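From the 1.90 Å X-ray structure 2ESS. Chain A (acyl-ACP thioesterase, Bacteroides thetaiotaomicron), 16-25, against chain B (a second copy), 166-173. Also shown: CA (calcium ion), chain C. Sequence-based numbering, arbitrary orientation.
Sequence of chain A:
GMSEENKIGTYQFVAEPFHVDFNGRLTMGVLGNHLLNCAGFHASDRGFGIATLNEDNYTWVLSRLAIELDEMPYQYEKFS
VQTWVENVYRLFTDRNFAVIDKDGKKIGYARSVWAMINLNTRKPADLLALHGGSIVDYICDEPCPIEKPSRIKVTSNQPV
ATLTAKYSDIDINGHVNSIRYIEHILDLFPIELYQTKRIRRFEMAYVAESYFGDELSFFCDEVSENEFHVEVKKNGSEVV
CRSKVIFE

Chain A (16-25) EPFHVDFNGR
Chain B, residues 166-173: KYSDIDIN

Contact between two copies of an acyl-ACP thioesterase, A:Glu16–A:Arg25 against B:Lys166–B:Asn173, burying 439 Å² summed over both sides. Chain A has no regular helix or strand; its contact centres on a type I turn from A:Asp21 to A:Gly24, closed by A:Gly24 N to A:Asp21 O at 2.8 Å. A further backbone bond, A:Asp21 N to A:Arg25 O (2.8 Å), ties the base of the turn. The register is marked by A:Phe22 and B:Ile172, whose CA atoms lie 4.0 Å apart.

Chain B begins at B:Lys166 (phi/psi -120/172), outside the contact. Its N donates to B:Asp169 OD2 (2.9 Å, 166°) and its O accepts from B:Asp169 N (2.9 Å), so two hydrogen bonds, one to the side chain and one to the main chain, join B:Lys166 to B:Asp169 across the 3-10 segment 167–169.

B:Tyr167 (-47/-44; chi1 172°, t; chi2 69°) starts that segment. Its CA-to-CB bond points sideways, but the extended side chain brings its end nearer to chain A, where OH donates to A:Asp21 OD2 at 2.7 Å. This is the one direct hydrogen bond across the stretches. A:Asp21 (chi1 64°, p; chi2 21°) divides its carboxylate accordingly: OD2 accepts the tyrosine hydrogen bond, while OD1 accepts from A:Asn23 N (2.9 Å) and A:Arg25 N (3.1 Å), bracing the turn. A:Phe22 (-66/-15; chi1 70°, p; chi2 89°) places CE2 at the edge of the tyrosine ring, 3.8 Å from B:Tyr167 CE1.

The CA-to-CB bond of B:Ser168 (-68/-16; chi1 54°, p) points away and B:Asp169 (-83/-18; chi1 -64°, m) lies out of reach. At B:Ile170 (-101/133; chi1 -50°, chi2 -63°, both m) the backbone extends; its N makes a weak bond to B:Tyr167 O (3.3 Å). B:Ile170 CG2 packs 3.9 Å from A:Phe22 CB. Water 3 accepts from A:Phe22 N (3.0 Å) and donates to B:Tyr167 O (2.8 Å) and B:Ile170 O (2.9 Å), bridging amide and carbonyls that do not bond directly.

B:Asp171 (-91/-174; chi1 68°, p; chi2 23°) closely matches A:Asp21 in backbone and rotamer, but its CA-to-CB bond points away from chain A and its OD2 binds calcium at 1.9 Å. Water 4 lies 2.2 Å from the ion. B:Asp171 OD1 accepts from B:Asn173 N (2.8 Å), as A:Asp21 OD1 does from A:Asn23 N. The main chain faces the partner: B:Asp171 O receives a CA-H...O contact from A:Phe22 CA (3.2 Å, 148° at H).

B:Ile172 (-62/-25; chi1 -161°, chi2 169°, both t) extends its side chain until CD1 rests 3.6 Å from A:Gly24 CA. An ideal CB on A:Gly24 (77/15) would sit 2.7 Å from that CD1, a clash; the positive phi independently favours glycine. B:Ile172 CA also approaches A:Asp21 O at 3.6 Å, and water 1 accepts from B:Ile172 N (3.1 Å) while donating to A:Pro17 O (2.7 Å). The CA-to-CB bond of B:Asn173 (-90/4; chi1 -53°, m) points away, and this residue ends the stretch.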

# COMPACT_ATOMS: atom_id res chain seq x y z
N GLU A 16 -9.08 3.69 3.04
CA GLU A 16 -9.38 3.46 1.62
C GLU A 16 -9.63 1.97 1.34
O GLU A 16 -9.05 1.08 2.02
CB GLU A 16 -8.20 3.91 0.74
CG GLU A 16 -7.61 5.29 1.04
CD GLU A 16 -6.18 5.48 0.44
OE1 GLU A 16 -5.70 4.59 -0.34
OE2 GLU A 16 -5.53 6.51 0.76
N PRO A 17 -10.42 1.67 0.28
CA PRO A 17 -10.82 0.30 -0.08
C PRO A 17 -9.68 -0.67 -0.36
O PRO A 17 -9.81 -1.88 -0.09
CB PRO A 17 -11.63 0.52 -1.37
CG PRO A 17 -12.12 1.90 -1.27
CD PRO A 17 -11.03 2.65 -0.64
N PHE A 18 -8.57 -0.18 -0.88
CA PHE A 18 -7.44 -1.08 -1.15
C PHE A 18 -6.52 -1.23 0.04
O PHE A 18 -5.50 -1.90 -0.04
CB PHE A 18 -6.68 -0.61 -2.42
CG PHE A 18 -7.50 -0.72 -3.67
CD1 PHE A 18 -8.25 -1.86 -3.93
CD2 PHE A 18 -7.56 0.31 -4.58
CE1 PHE A 18 -9.03 -1.95 -5.06
CE2 PHE A 18 -8.34 0.20 -5.70
CZ PHE A 18 -9.07 -0.93 -5.94
N HIS A 19 -6.90 -0.60 1.15
CA HIS A 19 -6.16 -0.64 2.39
C HIS A 19 -6.90 -1.37 3.51
O HIS A 19 -6.47 -1.29 4.66
CB HIS A 19 -5.89 0.79 2.84
CG HIS A 19 -4.86 1.49 2.00
ND1 HIS A 19 -4.62 2.84 2.10
CD2 HIS A 19 -4.01 1.02 1.06
CE1 HIS A 19 -3.65 3.17 1.26
NE2 HIS A 19 -3.27 2.08 0.61
N VAL A 20 -7.99 -2.05 3.19
CA VAL A 20 -8.73 -2.85 4.17
C VAL A 20 -8.76 -4.31 3.80
O VAL A 20 -8.53 -4.66 2.65
CB VAL A 20 -10.17 -2.33 4.39
CG1 VAL A 20 -10.14 -0.87 4.87
CG2 VAL A 20 -11.06 -2.61 3.12
N ASP A 21 -9.05 -5.17 4.78
CA ASP A 21 -9.13 -6.61 4.57
C ASP A 21 -10.53 -7.08 4.22
O ASP A 21 -11.43 -6.25 3.99
CB ASP A 21 -8.57 -7.38 5.79
CG ASP A 21 -9.39 -7.16 7.10
OD1 ASP A 21 -10.58 -6.76 7.05
OD2 ASP A 21 -8.79 -7.40 8.18
N PHE A 22 -10.71 -8.40 4.16
CA PHE A 22 -11.98 -8.95 3.74
C PHE A 22 -13.13 -8.67 4.72
O PHE A 22 -14.29 -8.80 4.33
CB PHE A 22 -11.90 -10.45 3.43
CG PHE A 22 -11.70 -11.30 4.63
CD1 PHE A 22 -12.79 -11.79 5.35
CD2 PHE A 22 -10.42 -11.61 5.07
CE1 PHE A 22 -12.61 -12.59 6.46
CE2 PHE A 22 -10.23 -12.43 6.18
CZ PHE A 22 -11.32 -12.92 6.88
N ASN A 23 -12.81 -8.25 5.94
CA ASN A 23 -13.85 -7.77 6.89
C ASN A 23 -14.04 -6.24 6.83
O ASN A 23 -14.81 -5.68 7.62
CB ASN A 23 -13.54 -8.16 8.33
CG ASN A 23 -13.57 -9.67 8.58
OD1 ASN A 23 -14.46 -10.39 8.14
ND2 ASN A 23 -12.55 -10.14 9.30
N GLY A 24 -13.39 -5.58 5.88
CA GLY A 24 -13.51 -4.12 5.69
C GLY A 24 -12.73 -3.28 6.69
O GLY A 24 -12.98 -2.10 6.81
N ARG A 25 -11.79 -3.88 7.41
CA ARG A 25 -11.02 -3.18 8.44
C ARG A 25 -9.63 -2.94 7.94
O ARG A 25 -9.07 -3.78 7.25
CB ARG A 25 -10.87 -4.06 9.70
CG ARG A 25 -12.18 -4.47 10.32
CD ARG A 25 -12.73 -3.34 11.10
NE ARG A 25 -14.13 -3.52 11.42
CZ ARG A 25 -14.84 -2.68 12.16
NH1 ARG A 25 -14.26 -1.63 12.70
NH2 ARG A 25 -16.14 -2.91 12.38
N LYS B 166 -3.54 -14.72 -1.11
CA LYS B 166 -3.36 -14.73 0.35
C LYS B 166 -4.19 -13.66 1.03
O LYS B 166 -4.78 -12.82 0.37
CB LYS B 166 -1.89 -14.54 0.66
CG LYS B 166 -1.04 -15.74 0.32
CD LYS B 166 0.43 -15.38 0.25
CE LYS B 166 1.27 -16.54 -0.29
NZ LYS B 166 1.14 -16.71 -1.77
N TYR B 167 -4.22 -13.69 2.36
CA TYR B 167 -4.93 -12.67 3.13
C TYR B 167 -4.63 -11.23 2.67
O TYR B 167 -5.53 -10.42 2.52
CB TYR B 167 -4.62 -12.84 4.61
CG TYR B 167 -5.11 -11.76 5.52
CD1 TYR B 167 -6.47 -11.59 5.76
CD2 TYR B 167 -4.22 -10.90 6.14
CE1 TYR B 167 -6.92 -10.61 6.62
CE2 TYR B 167 -4.65 -9.91 6.98
CZ TYR B 167 -5.99 -9.77 7.23
OH TYR B 167 -6.41 -8.77 8.06
N SER B 168 -3.37 -10.91 2.40
CA SER B 168 -3.04 -9.54 1.98
C SER B 168 -3.57 -9.14 0.60
O SER B 168 -3.58 -7.98 0.27
CB SER B 168 -1.53 -9.37 1.97
OG SER B 168 -0.99 -10.40 1.15
N ASP B 169 -3.97 -10.11 -0.21
CA ASP B 169 -4.50 -9.84 -1.54
C ASP B 169 -5.97 -9.47 -1.58
O ASP B 169 -6.39 -8.87 -2.56
CB ASP B 169 -4.30 -11.03 -2.48
CG ASP B 169 -2.83 -11.33 -2.74
OD1 ASP B 169 -2.09 -10.41 -3.16
OD2 ASP B 169 -2.42 -12.49 -2.49
N ILE B 170 -6.73 -9.77 -0.53
CA ILE B 170 -8.19 -9.80 -0.62
C ILE B 170 -8.82 -8.56 -0.06
O ILE B 170 -8.44 -8.11 1.02
CB ILE B 170 -8.74 -11.04 0.11
CG1 ILE B 170 -8.01 -12.30 -0.36
CG2 ILE B 170 -10.28 -11.19 -0.07
CD1 ILE B 170 -8.19 -12.63 -1.86
N ASP B 171 -9.77 -8.00 -0.82
CA ASP B 171 -10.56 -6.84 -0.41
C ASP B 171 -11.85 -7.22 0.32
O ASP B 171 -12.11 -8.41 0.62
CB ASP B 171 -10.87 -5.93 -1.63
CG ASP B 171 -11.84 -6.58 -2.67
OD1 ASP B 171 -12.64 -7.51 -2.38
OD2 ASP B 171 -11.79 -6.13 -3.82
N ILE B 172 -12.67 -6.20 0.59
CA ILE B 172 -13.90 -6.37 1.35
C ILE B 172 -14.91 -7.29 0.68
O ILE B 172 -15.72 -7.86 1.36
CB ILE B 172 -14.59 -5.00 1.62
CG1 ILE B 172 -15.59 -5.10 2.78
CG2 ILE B 172 -15.18 -4.40 0.28
CD1 ILE B 172 -16.10 -3.70 3.29
N ASN B 173 -14.86 -7.42 -0.65
CA ASN B 173 -15.79 -8.30 -1.36
C ASN B 173 -15.24 -9.70 -1.49
O ASN B 173 -15.86 -10.53 -2.13
CB ASN B 173 -16.10 -7.75 -2.75
CG ASN B 173 -16.58 -6.31 -2.70
OD1 ASN B 173 -16.01 -5.44 -3.35
ND2 ASN B 173 -17.62 -6.06 -1.91
CA CA C . -12.42 -5.28 -5.40
O HOH W 1 -12.19 -3.15 -0.01
O HOH W 2 -6.25 -6.67 2.05
O HOH W 3 -8.05 -9.57 3.45
O HOH W 4 -10.80 -4.46 -6.67